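Local atomic coordinates of cysteine desulfurase (Stenotrophomonas maltophilia, PDB entry 6WCI), a protein that probably removes sulfur from L-cysteine with the help of pyridoxal 5'-phosphate, leaving L-alanine and handing the sulfur to a carrier. Residues I216-G221 and C237-I242; L108-G113 and T253-A258; L137-E142 and L188-V193; W125-L130 and A154-A159. All coordinates share one frame; numbering follows the deposited sequence.

Contact 1: residues I216-G221 and C237-I242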
loop_
_atom_site.group_PDB
_atom_site.type_symbol
_atom_site.label_atom_id
_atom_site.label_comp_id
_atom_site.label_asym_id
_atom_site.label_seq_id
_atom_site.Cartn_x
_atom_site.Cartn_y
_atom_site.Cartn_z
ATOM N N ILE B 216 0.800 -7.501 -26.579
ATOM C CA ILE B 216 0.141 -7.307 -25.294
ATOM C C ILE B 216 -0.052 -5.818 -25.029
ATOM O O ILE B 216 0.849 -5.003 -25.268
ATOM C CB ILE B 216 0.961 -7.957 -24.167
ATOM C CG1 ILE B 216 1.018 -9.483 -24.343
ATOM C CG2 ILE B 216 0.398 -7.550 -22.808
ATOM C CD1 ILE B 216 -0.347 -10.157 -24.408
ATOM N N THR B 217 -1.222 -5.453 -24.517
ATOM C CA THR B 217 -1.517 -4.062 -24.188
ATOM C C THR B 217 -1.659 -3.884 -22.684
ATOM O O THR B 217 -2.442 -4.593 -22.041
ATOM C CB THR B 217 -2.785 -3.574 -24.885
ATOM O OG1 THR B 217 -3.855 -4.506 -24.679
ATOM C CG2 THR B 217 -2.540 -3.406 -26.366
ATOM N N VAL B 218 -0.909 -2.925 -22.139
ATOM C CA VAL B 218 -1.050 -2.463 -20.763
ATOM C C VAL B 218 -1.614 -1.042 -20.803
ATOM O O VAL B 218 -0.935 -0.099 -21.234
ATOM C CB VAL B 218 0.288 -2.513 -20.011
ATOM C CG1 VAL B 218 0.092 -2.087 -18.575
ATOM C CG2 VAL B 218 0.890 -3.928 -20.085
ATOM N N VAL B 219 -2.859 -0.879 -20.370
ATOM C CA VAL B 219 -3.566 0.391 -20.492
ATOM C C VAL B 219 -3.596 1.065 -19.126
ATOM O O VAL B 219 -4.062 0.480 -18.136
ATOM C CB VAL B 219 -4.984 0.197 -21.052
ATOM C CG1 VAL B 219 -5.725 1.507 -21.071
ATOM C CG2 VAL B 219 -4.928 -0.399 -22.449
ATOM N N ASP B 220 -3.090 2.295 -19.077
ATOM C CA ASP B 220 -3.066 3.105 -17.864
ATOM C C ASP B 220 -4.372 3.894 -17.791
ATOM O O ASP B 220 -4.568 4.861 -18.535
ATOM C CB ASP B 220 -1.848 4.023 -17.884
ATOM C CG ASP B 220 -1.719 4.863 -16.635
ATOM O OD1 ASP B 220 -2.659 4.909 -15.802
ATOM O OD2 ASP B 220 -0.645 5.480 -16.488
ATOM N N GLY B 221 -5.263 3.484 -16.896
ATOM C CA GLY B 221 -6.550 4.141 -16.817
ATOM C C GLY B 221 -6.674 5.146 -15.689
ATOM O O GLY B 221 -7.796 5.495 -15.303
ATOM N N CYS B 237 -8.333 -5.049 -23.858
ATOM C CA CYS B 237 -6.923 -4.981 -23.511
ATOM C C CYS B 237 -6.534 -6.214 -22.697
ATOM O O CYS B 237 -7.388 -6.988 -22.263
ATOM C CB CYS B 237 -6.624 -3.697 -22.737
ATOM S SG CYS B 237 -7.583 -3.481 -21.191
ATOM N N ASP B 238 -5.224 -6.402 -22.502
ATOM C CA ASP B 238 -4.739 -7.496 -21.658
ATOM C C ASP B 238 -4.625 -7.122 -20.179
ATOM O O ASP B 238 -4.737 -8.004 -19.316
ATOM C CB ASP B 238 -3.375 -7.978 -22.154
ATOM C CG ASP B 238 -3.433 -8.497 -23.572
ATOM O OD1 ASP B 238 -3.926 -9.631 -23.761
ATOM O OD2 ASP B 238 -3.027 -7.745 -24.495
ATOM N N PHE B 239 -4.378 -5.850 -19.875
ATOM C CA PHE B 239 -4.158 -5.363 -18.516
ATOM C C PHE B 239 -4.636 -3.922 -18.440
ATOM O O PHE B 239 -4.298 -3.134 -19.315
ATOM C CB PHE B 239 -2.678 -5.361 -18.122
ATOM C CG PHE B 239 -2.020 -6.710 -18.148
ATOM C CD1 PHE B 239 -2.040 -7.529 -17.025
ATOM C CD2 PHE B 239 -1.333 -7.132 -19.268
ATOM C CE1 PHE B 239 -1.411 -8.770 -17.044
ATOM C CE2 PHE B 239 -0.700 -8.363 -19.294
ATOM C CZ PHE B 239 -0.740 -9.186 -18.177
ATOM N N TYR B 240 -5.333 -3.566 -17.351
ATOM C CA TYR B 240 -5.845 -2.213 -17.145
ATOM C C TYR B 240 -5.631 -1.812 -15.688
ATOM O O TYR B 240 -6.038 -2.542 -14.778
ATOM C CB TYR B 240 -7.330 -2.142 -17.522
ATOM C CG TYR B 240 -7.917 -0.747 -17.661
ATOM C CD1 TYR B 240 -8.360 -0.040 -16.555
ATOM C CD2 TYR B 240 -8.052 -0.156 -18.912
ATOM C CE1 TYR B 240 -8.923 1.242 -16.697
ATOM C CE2 TYR B 240 -8.605 1.107 -19.061
ATOM C CZ TYR B 240 -9.034 1.802 -17.957
ATOM O OH TYR B 240 -9.580 3.063 -18.130
ATOM N N ALA B 241 -4.975 -0.670 -15.470
ATOM C CA ALA B 241 -4.554 -0.214 -14.147
ATOM C C ALA B 241 -5.266 1.081 -13.753
ATOM O O ALA B 241 -5.344 2.017 -14.550
ATOM C CB ALA B 241 -3.040 0.014 -14.125
ATOM N N ILE B 242 -5.752 1.154 -12.510
ATOM C CA ILE B 242 -6.394 2.359 -11.992
ATOM C C ILE B 242 -5.811 2.684 -10.625
ATOM O O ILE B 242 -5.140 1.863 -9.998
ATOM C CB ILE B 242 -7.929 2.224 -11.893
ATOM C CG1 ILE B 242 -8.292 1.084 -10.947
ATOM C CG2 ILE B 242 -8.541 2.004 -13.271
ATOM C CD1 ILE B 242 -9.761 1.029 -10.557
#

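Contact 2: residues L108-G113 and T253-A258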
loop_
_atom_site.group_PDB
_atom_site.type_symbol
_atom_site.label_atom_id
_atom_site.label_comp_id
_atom_site.label_asym_id
_atom_site.label_seq_id
_atom_site.Cartn_x
_atom_site.Cartn_y
_atom_site.Cartn_z
ATOM N N LEU B 108 -9.682 -9.067 -10.644
ATOM C CA LEU B 108 -9.321 -7.719 -10.221
ATOM C C LEU B 108 -8.393 -7.818 -9.018
ATOM O O LEU B 108 -8.813 -8.236 -7.929
ATOM C CB LEU B 108 -10.574 -6.910 -9.890
ATOM C CG LEU B 108 -10.434 -5.406 -9.703
ATOM C CD1 LEU B 108 -9.964 -4.737 -11.001
ATOM C CD2 LEU B 108 -11.762 -4.830 -9.239
ATOM N N VAL B 109 -7.141 -7.428 -9.214
ATOM C CA VAL B 109 -6.131 -7.461 -8.165
ATOM C C VAL B 109 -6.074 -6.092 -7.506
ATOM O O VAL B 109 -5.881 -5.079 -8.185
ATOM C CB VAL B 109 -4.761 -7.850 -8.745
ATOM C CG1 VAL B 109 -3.707 -7.893 -7.646
ATOM C CG2 VAL B 109 -4.850 -9.196 -9.479
ATOM N N LEU B 110 -6.239 -6.058 -6.181
ATOM C CA LEU B 110 -6.203 -4.816 -5.418
ATOM C C LEU B 110 -4.771 -4.537 -4.969
ATOM O O LEU B 110 -4.084 -5.443 -4.491
ATOM C CB LEU B 110 -7.138 -4.906 -4.207
ATOM C CG LEU B 110 -8.596 -5.295 -4.499
ATOM C CD1 LEU B 110 -9.403 -5.469 -3.232
ATOM C CD2 LEU B 110 -9.259 -4.246 -5.398
ATOM N N CYS B 111 -4.321 -3.292 -5.134
ATOM C CA CYS B 111 -2.951 -2.919 -4.791
ATOM C C CYS B 111 -2.919 -1.431 -4.418
ATOM O O CYS B 111 -3.959 -0.780 -4.307
ATOM C CB CYS B 111 -2.013 -3.268 -5.948
ATOM S SG CYS B 111 -2.526 -2.510 -7.509
ATOM N N SER B 112 -1.719 -0.889 -4.215
ATOM C CA SER B 112 -1.562 0.413 -3.579
ATOM C C SER B 112 -1.660 1.587 -4.548
ATOM O O SER B 112 -1.486 2.728 -4.114
ATOM C CB SER B 112 -0.224 0.481 -2.837
ATOM O OG SER B 112 0.851 0.299 -3.731
ATOM N N GLY B 113 -1.939 1.337 -5.817
ATOM C CA GLY B 113 -2.058 2.388 -6.814
ATOM C C GLY B 113 -1.742 1.862 -8.200
ATOM O O GLY B 113 -1.358 0.707 -8.392
ATOM N N THR B 253 -4.535 3.032 -2.575
ATOM C CA THR B 253 -5.492 2.100 -3.155
ATOM C C THR B 253 -5.431 2.190 -4.677
ATOM O O THR B 253 -4.971 3.182 -5.245
ATOM C CB THR B 253 -6.932 2.378 -2.694
ATOM O OG1 THR B 253 -7.305 3.696 -3.098
ATOM C CG2 THR B 253 -7.068 2.285 -1.188
ATOM N N GLY B 254 -5.914 1.144 -5.327
ATOM C CA GLY B 254 -5.815 1.016 -6.768
ATOM C C GLY B 254 -6.038 -0.430 -7.159
ATOM O O GLY B 254 -6.279 -1.292 -6.319
ATOM N N ALA B 255 -5.978 -0.685 -8.460
ATOM C CA ALA B 255 -6.273 -2.053 -8.863
ATOM C C ALA B 255 -5.649 -2.354 -10.212
ATOM O O ALA B 255 -5.409 -1.454 -11.026
ATOM C CB ALA B 255 -7.781 -2.310 -8.902
ATOM N N LEU B 256 -5.402 -3.645 -10.442
ATOM C CA LEU B 256 -5.006 -4.154 -11.754
ATOM C C LEU B 256 -6.050 -5.161 -12.218
ATOM O O LEU B 256 -6.287 -6.163 -11.540
ATOM C CB LEU B 256 -3.622 -4.814 -11.701
ATOM C CG LEU B 256 -3.158 -5.497 -12.988
ATOM C CD1 LEU B 256 -2.798 -4.456 -14.057
ATOM C CD2 LEU B 256 -1.988 -6.496 -12.763
ATOM N N TRP B 257 -6.688 -4.886 -13.348
ATOM C CA TRP B 257 -7.504 -5.870 -14.041
ATOM C C TRP B 257 -6.661 -6.553 -15.110
ATOM O O TRP B 257 -5.799 -5.929 -15.730
ATOM C CB TRP B 257 -8.740 -5.240 -14.708
ATOM C CG TRP B 257 -9.495 -6.276 -15.518
ATOM C CD1 TRP B 257 -10.470 -7.117 -15.060
ATOM C CD2 TRP B 257 -9.282 -6.626 -16.899
ATOM N NE1 TRP B 257 -10.896 -7.951 -16.071
ATOM C CE2 TRP B 257 -10.184 -7.665 -17.210
ATOM C CE3 TRP B 257 -8.415 -6.163 -17.900
ATOM C CZ2 TRP B 257 -10.245 -8.250 -18.478
ATOM C CZ3 TRP B 257 -8.484 -6.735 -19.159
ATOM C CH2 TRP B 257 -9.394 -7.769 -19.439
ATOM N N ALA B 258 -6.927 -7.839 -15.332
ATOM C CA ALA B 258 -6.218 -8.584 -16.363
ATOM C C ALA B 258 -7.112 -9.695 -16.881
ATOM O O ALA B 258 -7.990 -10.186 -16.169
ATOM C CB ALA B 258 -4.903 -9.184 -15.835
#

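Contact 3: residues L137-E142 and L188-V193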
loop_
_atom_site.group_PDB
_atom_site.type_symbol
_atom_site.label_atom_id
_atom_site.label_comp_id
_atom_site.label_asym_id
_atom_site.label_seq_id
_atom_site.Cartn_x
_atom_site.Cartn_y
_atom_site.Cartn_z
ATOM N N LEU B 137 6.776 -1.117 -26.824
ATOM C CA LEU B 137 6.346 0.116 -27.475
ATOM C C LEU B 137 5.592 0.946 -26.442
ATOM O O LEU B 137 4.640 0.453 -25.827
ATOM C CB LEU B 137 5.480 -0.191 -28.697
ATOM C CG LEU B 137 5.087 0.991 -29.587
ATOM C CD1 LEU B 137 6.324 1.638 -30.178
ATOM C CD2 LEU B 137 4.136 0.552 -30.690
ATOM N N ILE B 138 6.049 2.180 -26.222
ATOM C CA ILE B 138 5.520 3.076 -25.194
ATOM C C ILE B 138 5.190 4.402 -25.856
ATOM O O ILE B 138 6.017 4.930 -26.606
ATOM C CB ILE B 138 6.540 3.309 -24.061
ATOM C CG1 ILE B 138 7.123 1.973 -23.563
ATOM C CG2 ILE B 138 5.927 4.158 -22.939
ATOM C CD1 ILE B 138 8.210 2.145 -22.520
ATOM N N THR B 139 4.013 4.962 -25.567
ATOM C CA THR B 139 3.647 6.212 -26.235
ATOM C C THR B 139 4.376 7.399 -25.616
ATOM O O THR B 139 4.741 7.394 -24.436
ATOM C CB THR B 139 2.141 6.485 -26.184
ATOM O OG1 THR B 139 1.840 7.311 -25.051
ATOM C CG2 THR B 139 1.350 5.205 -26.104
ATOM N N ARG B 140 4.572 8.430 -26.442
ATOM C CA ARG B 140 5.216 9.672 -26.032
ATOM C C ARG B 140 4.527 10.347 -24.846
ATOM O O ARG B 140 5.175 11.108 -24.119
ATOM C CB ARG B 140 5.249 10.620 -27.241
ATOM C CG ARG B 140 5.739 12.024 -26.974
ATOM C CD ARG B 140 7.177 12.028 -26.504
ATOM N NE ARG B 140 8.082 11.459 -27.497
ATOM C CZ ARG B 140 9.403 11.485 -27.387
ATOM N NH1 ARG B 140 9.965 12.062 -26.330
ATOM N NH2 ARG B 140 10.159 10.932 -28.324
ATOM N N MET B 141 3.240 10.080 -24.621
ATOM C CA MET B 141 2.460 10.811 -23.632
ATOM C C MET B 141 2.271 10.044 -22.334
ATOM O O MET B 141 1.520 10.504 -21.467
ATOM C CB MET B 141 1.092 11.188 -24.210
ATOM C CG MET B 141 0.129 10.020 -24.343
ATOM S SD MET B 141 -1.522 10.537 -24.875
ATOM C CE MET B 141 -1.172 11.343 -26.442
ATOM N N GLU B 142 2.931 8.891 -22.181
ATOM C CA GLU B 142 2.769 8.070 -20.986
ATOM C C GLU B 142 3.292 8.782 -19.747
ATOM O O GLU B 142 4.223 9.589 -19.804
ATOM C CB GLU B 142 3.503 6.731 -21.130
ATOM C CG GLU B 142 2.896 5.828 -22.189
ATOM C CD GLU B 142 1.388 5.727 -22.038
ATOM O OE1 GLU B 142 0.920 5.232 -20.983
ATOM O OE2 GLU B 142 0.673 6.164 -22.965
ATOM N N LEU B 188 2.717 -3.106 -25.588
ATOM C CA LEU B 188 2.397 -1.700 -25.845
ATOM C C LEU B 188 1.879 -1.068 -24.565
ATOM O O LEU B 188 0.888 -1.539 -23.998
ATOM C CB LEU B 188 1.354 -1.554 -26.955
ATOM C CG LEU B 188 0.714 -0.172 -27.133
ATOM C CD1 LEU B 188 1.731 0.863 -27.586
ATOM C CD2 LEU B 188 -0.437 -0.261 -28.108
ATOM N N ALA B 189 2.555 -0.013 -24.107
ATOM C CA ALA B 189 2.138 0.751 -22.933
ATOM C C ALA B 189 1.465 2.026 -23.419
ATOM O O ALA B 189 2.131 2.938 -23.918
ATOM C CB ALA B 189 3.322 1.065 -22.015
ATOM N N VAL B 190 0.146 2.095 -23.261
ATOM C CA VAL B 190 -0.645 3.186 -23.818
ATOM C C VAL B 190 -1.610 3.691 -22.753
ATOM O O VAL B 190 -2.324 2.902 -22.124
ATOM C CB VAL B 190 -1.399 2.745 -25.090
ATOM C CG1 VAL B 190 -2.175 1.442 -24.845
ATOM C CG2 VAL B 190 -2.323 3.858 -25.585
ATOM N N THR B 191 -1.634 5.005 -22.551
ATOM C CA THR B 191 -2.541 5.576 -21.570
ATOM C C THR B 191 -3.947 5.718 -22.144
ATOM O O THR B 191 -4.142 5.913 -23.348
ATOM C CB THR B 191 -2.044 6.934 -21.080
ATOM O OG1 THR B 191 -2.868 7.363 -19.994
ATOM C CG2 THR B 191 -2.115 7.978 -22.184
ATOM N N HIS B 192 -4.938 5.578 -21.264
ATOM C CA HIS B 192 -6.312 5.811 -21.681
ATOM C C HIS B 192 -6.583 7.303 -21.742
ATOM O O HIS B 192 -7.126 7.808 -22.735
ATOM C CB HIS B 192 -7.282 5.113 -20.732
ATOM C CG HIS B 192 -8.687 5.045 -21.234
ATOM N ND1 HIS B 192 -9.664 4.306 -20.604
ATOM C CD2 HIS B 192 -9.285 5.633 -22.300
ATOM C CE1 HIS B 192 -10.800 4.430 -21.266
ATOM N NE2 HIS B 192 -10.597 5.228 -22.300
ATOM N N VAL B 193 -6.156 8.027 -20.710
ATOM C CA VAL B 193 -6.295 9.477 -20.649
ATOM C C VAL B 193 -4.993 10.074 -20.130
ATOM O O VAL B 193 -4.473 9.640 -19.097
ATOM C CB VAL B 193 -7.477 9.903 -19.763
ATOM C CG1 VAL B 193 -7.579 11.422 -19.709
ATOM C CG2 VAL B 193 -8.770 9.307 -20.294
HETATM O O HOH W 1 -0.742 9.370 -19.437
#

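Contact 4: residues W125-L130 and A154-A159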
loop_
_atom_site.group_PDB
_atom_site.type_symbol
_atom_site.label_atom_id
_atom_site.label_comp_id
_atom_site.label_asym_id
_atom_site.label_seq_id
_atom_site.Cartn_x
_atom_site.Cartn_y
_atom_site.Cartn_z
ATOM N N TRP B 125 4.716 -10.506 -15.757
ATOM C CA TRP B 125 4.459 -10.835 -17.155
ATOM C C TRP B 125 5.708 -10.671 -18.016
ATOM O O TRP B 125 6.171 -11.639 -18.630
ATOM C CB TRP B 125 3.321 -9.985 -17.743
ATOM C CG TRP B 125 3.159 -10.270 -19.204
ATOM C CD1 TRP B 125 3.756 -9.614 -20.249
ATOM C CD2 TRP B 125 2.384 -11.320 -19.783
ATOM N NE1 TRP B 125 3.395 -10.192 -21.440
ATOM C CE2 TRP B 125 2.546 -11.236 -21.183
ATOM C CE3 TRP B 125 1.560 -12.318 -19.255
ATOM C CZ2 TRP B 125 1.913 -12.110 -22.060
ATOM C CZ3 TRP B 125 0.935 -13.190 -20.129
ATOM C CH2 TRP B 125 1.115 -13.080 -21.516
ATOM N N ALA B 126 6.271 -9.459 -18.060
ATOM C CA ALA B 126 7.323 -9.143 -19.026
ATOM C C ALA B 126 8.671 -9.719 -18.604
ATOM O O ALA B 126 9.369 -10.327 -19.419
ATOM C CB ALA B 126 7.428 -7.625 -19.220
ATOM N N LEU B 127 9.057 -9.538 -17.340
ATOM C CA LEU B 127 10.374 -9.999 -16.905
ATOM C C LEU B 127 10.623 -11.472 -17.202
ATOM O O LEU B 127 11.687 -11.788 -17.759
ATOM C CB LEU B 127 10.563 -9.679 -15.418
ATOM C CG LEU B 127 11.940 -9.179 -14.988
ATOM C CD1 LEU B 127 12.469 -8.158 -15.980
ATOM C CD2 LEU B 127 11.844 -8.566 -13.593
ATOM N N PRO B 128 9.708 -12.408 -16.917
ATOM C CA PRO B 128 9.980 -13.807 -17.273
ATOM C C PRO B 128 9.826 -14.126 -18.753
ATOM O O PRO B 128 10.198 -15.238 -19.155
ATOM C CB PRO B 128 8.945 -14.593 -16.438
ATOM C CG PRO B 128 8.441 -13.610 -15.386
ATOM C CD PRO B 128 8.483 -12.300 -16.102
ATOM N N ARG B 129 9.319 -13.206 -19.578
ATOM C CA ARG B 129 9.003 -13.527 -20.971
ATOM C C ARG B 129 9.879 -12.832 -22.001
ATOM O O ARG B 129 10.226 -13.446 -23.019
ATOM C CB ARG B 129 7.531 -13.204 -21.263
ATOM C CG ARG B 129 6.563 -14.153 -20.563
ATOM C CD ARG B 129 5.120 -13.668 -20.649
ATOM N NE ARG B 129 4.220 -14.483 -19.835
ATOM C CZ ARG B 129 3.416 -15.419 -20.329
ATOM N NH1 ARG B 129 3.389 -15.652 -21.638
ATOM N NH2 ARG B 129 2.631 -16.116 -19.519
ATOM N N LEU B 130 10.243 -11.568 -21.801
ATOM C CA LEU B 130 10.903 -10.838 -22.879
ATOM C C LEU B 130 12.380 -11.201 -22.958
ATOM O O LEU B 130 13.017 -11.541 -21.960
ATOM C CB LEU B 130 10.758 -9.330 -22.688
ATOM C CG LEU B 130 9.327 -8.800 -22.610
ATOM C CD1 LEU B 130 9.353 -7.288 -22.639
ATOM C CD2 LEU B 130 8.485 -9.362 -23.753
ATOM N N ALA B 154 13.727 -3.694 -19.650
ATOM C CA ALA B 154 14.762 -3.638 -20.674
ATOM C C ALA B 154 16.149 -3.774 -20.056
ATOM O O ALA B 154 17.031 -4.434 -20.622
ATOM C CB ALA B 154 14.644 -2.330 -21.451
ATOM N N GLN B 155 16.349 -3.170 -18.881
ATOM C CA GLN B 155 17.646 -3.220 -18.210
ATOM C C GLN B 155 18.030 -4.641 -17.810
ATOM O O GLN B 155 19.224 -4.950 -17.699
ATOM C CB GLN B 155 17.623 -2.326 -16.966
ATOM C CG GLN B 155 18.946 -2.239 -16.220
ATOM C CD GLN B 155 19.955 -1.403 -16.963
ATOM O OE1 GLN B 155 19.928 -0.177 -16.889
ATOM N NE2 GLN B 155 20.848 -2.060 -17.697
ATOM N N ARG B 156 17.045 -5.515 -17.584
ATOM C CA ARG B 156 17.325 -6.859 -17.104
ATOM C C ARG B 156 17.041 -7.955 -18.118
ATOM O O ARG B 156 17.390 -9.111 -17.855
ATOM C CB ARG B 156 16.525 -7.128 -15.826
ATOM C CG ARG B 156 16.764 -6.068 -14.777
ATOM C CD ARG B 156 15.857 -6.213 -13.550
ATOM N NE ARG B 156 16.017 -5.027 -12.721
ATOM C CZ ARG B 156 15.197 -4.655 -11.743
ATOM N NH1 ARG B 156 14.130 -5.379 -11.430
ATOM N NH2 ARG B 156 15.455 -3.540 -11.079
ATOM N N THR B 157 16.428 -7.632 -19.264
ATOM C CA THR B 157 16.160 -8.610 -20.313
ATOM C C THR B 157 16.865 -8.328 -21.627
ATOM O O THR B 157 16.986 -9.242 -22.449
ATOM C CB THR B 157 14.654 -8.693 -20.608
ATOM O OG1 THR B 157 14.202 -7.450 -21.158
ATOM C CG2 THR B 157 13.868 -8.989 -19.344
ATOM N N GLY B 158 17.306 -7.101 -21.869
ATOM C CA GLY B 158 17.802 -6.755 -23.176
ATOM C C GLY B 158 16.731 -6.378 -24.171
ATOM O O GLY B 158 17.056 -6.140 -25.339
ATOM N N ALA B 159 15.462 -6.348 -23.768
ATOM C CA ALA B 159 14.444 -5.780 -24.637
ATOM C C ALA B 159 14.775 -4.322 -24.920
ATOM O O ALA B 159 15.476 -3.665 -24.150
ATOM C CB ALA B 159 13.058 -5.894 -24.010
#

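Contact 1: residues I216-G221 and C237-I242
In the beta-alpha-beta unit made of strand 216-220, helix 232-235 and strand 239-243, Val218 pairs with Phe239, Val219 with Tyr240 and Asp220 with Ala241 across two parallel strands. Val219 is held through both its backbone N and its O: the N donates to Phe239 O at 2.9 Å, and the O accepts from Ala241 N at 3.0 Å. Gly221 N then bonds Ala241 O at 2.8 Å. At the N-terminal ends of the two strands, side chains take over from a frayed ladder, since the bonds from Asp238 N and Phe239 N to Thr217 O are weak. Thr217 N donates to Asp238 OD2 at 2.9 Å, on the anti lone pair, while Asp238 N returns a bond to Thr217 OG1 at 3.2 Å. Arg211 and His262 hold the other carboxylate oxygen, OD1. The pair lies within the seven-stranded sheet of the fold type I PLP enzymes, and its side chains alternate between the two faces. Beside Phe239, Ile216 CG2 approaches the ring edge in its plane, 3.8 Å from CE2. On the opposite face of the sheet, that of Val219 and Tyr240, Val219 CG1 reaches Tyr240 CE2 at 3.5 Å, Gly221 N lies over one face of that ring, and Tyr240 OH bonds His192. Asp220 OD1 is bonded by Ser222, and its OD2 lies close to N1 of the PLP-lysine at position 246.

Contact 2: residues L108-G113 and T253-A258
Val109 and Leu256 form a hydrogen-bonded antiparallel pair and grip each other twice, Val109 N donating to Leu256 O at 2.8 Å and Leu256 N to Val109 O at 2.7 Å. A third bond, from Cys111 N to Gly254 O at 3.0 Å, is almost straight at hydrogen (176°), yet its donor stands above the carbonyl plane, 52° out of it. Weaker CA-H...O contacts supplement the ladder. Ala255 CA lies 3.1 Å from Val109 O, and past the strand end Gly113 CA approaches Thr253 O to 3.4 Å. Gly113 is also the N-cap residue of helix 114-126, which places the start of that helix beside strand 254-258.

Packing follows the alternation of the strands. With chi1 at -168° Leu108 CG stands anti to the backbone N, and CD1 beyond it lies 3.9 Å from Ala255 CB and equally close to Trp257 CB. From the opposite face, Cys111 SG rests 4.0 Å from Ala255 CA.

Strand 108-111 is an outermost strand of the sheet within this chain, and Leu110 N is bonded by Glu294. Strand 254-258 runs antiparallel to both its neighbours, 108-111 and 239-243, the arrangement known from fold type I PLP enzymes. Helix 81-101 packs on Leu108 and Leu110, while helix 114-126 covers Cys111 and Leu256.

Contact 3: residues L137-E142 and L188-V193
Leu137 and Ala189 meet in a parallel ladder that starts earlier in both strands, Ala189 N donating to Leu137 O at 2.7 Å. Thr139 N follows with a longer bond to Ala189 O at 3.2 Å, after which the two chains part. Strand 135-139 turns away in a type I beta turn from Thr139 to Glu142, and the backbone ladder is replaced by a carboxylate.

The side-chain bonds converge on Glu142 OE2. Thr191 N donates to it at 2.6 Å, a short but bent bond (137°) that meets the oxygen on its syn side, 20° out of the carboxylate plane. Thr139 OG1 donates to the same atom at 2.7 Å on the anti lone pair. A bend at chi2 (-48°) carries Glu142 CD back toward Thr191, and OE1 is bonded by Asn146. Thr139 OG1 also accepts from Met141 N at 3.1 Å, forming an ST turn. This junction lies at the C-terminal ends of parallel strands, the edge of the sheet that lines the cofactor site in fold type I enzymes.

A water spans the gap farther out, donating to Met141 O and lying 3.0 Å from Thr191 OG1.

Among the apolar contacts, Leu137 and Leu188 lie side by side and point the same way, with Leu137 CG 3.9 Å from Leu188 CD1. Met141 crosses Thr191 at about a right angle, its CG 3.7 Å from Thr191 CG2. On Ile138 and Arg140, Phe281 of the second subunit packs from across the dimer interface.

Contact 4: residues W125-L130 and A154-A159
Leu127 and Thr157 bring together the C-terminal ends of helices 114-126 and 148-157 at the surface of the domain, and no hydrogen bond passes between the two segments. Leu127 CD1 meets Thr157 CG2 at 3.7 Å and lies near Arg156 CB. The other methyl of Leu127, CD2, sits at the edge of the Arg156 guanidinium, near its plane. Arg156 runs extended from CG to NE; Tyr123 OH bonds its NH1, and Pro268 O of the second subunit accepts from NH2.

Three residues on, Leu130 O approaches Thr157 CB to 3.6 Å. Leu130 turns its side chain toward the other segment, where CD1 touches Ala159 CB at 4.2 Å, and Leu130 also packs on Val153 of helix 148-157. Within segment 125-130, Arg129 folds back on Trp125 and lays one face of its guanidinium on CZ3.

Gly158, with positive phi, takes the chain out of helix 148-157. Thr157 marks the exit with an ST turn: with chi1 at 65°, OG1 lies between the backbone N and the carbonyl carbon, bonds Val153 O, and accepts from Ala159 N at 3.1 Å, N-H...O 166°.

How the contacts relate
Contacts 1, 2 and 3 are buried pairings within one seven-stranded sheet, whereas contact 4 joins helix ends at the surface. Contact 1 is central: strand 239-243 bonds onward to strand 254-258 of contact 2, and strand 216-220 to strand 185-191 of contact 3. Contacts 2 and 3 do not touch each other. Chemistry follows position. In contact 2 the hydrogen bonds across the segments are all backbone to backbone, with apolar packing beside them; contacts 1 and 3 add carboxylate bonds where their parallel ladders weaken or end, and contact 4 relies on packing. Trp125 of contact 4 packs on Ile216 and Phe239, tying the helix end to contact 1; Tyr240 and His192 link contacts 1 and 3.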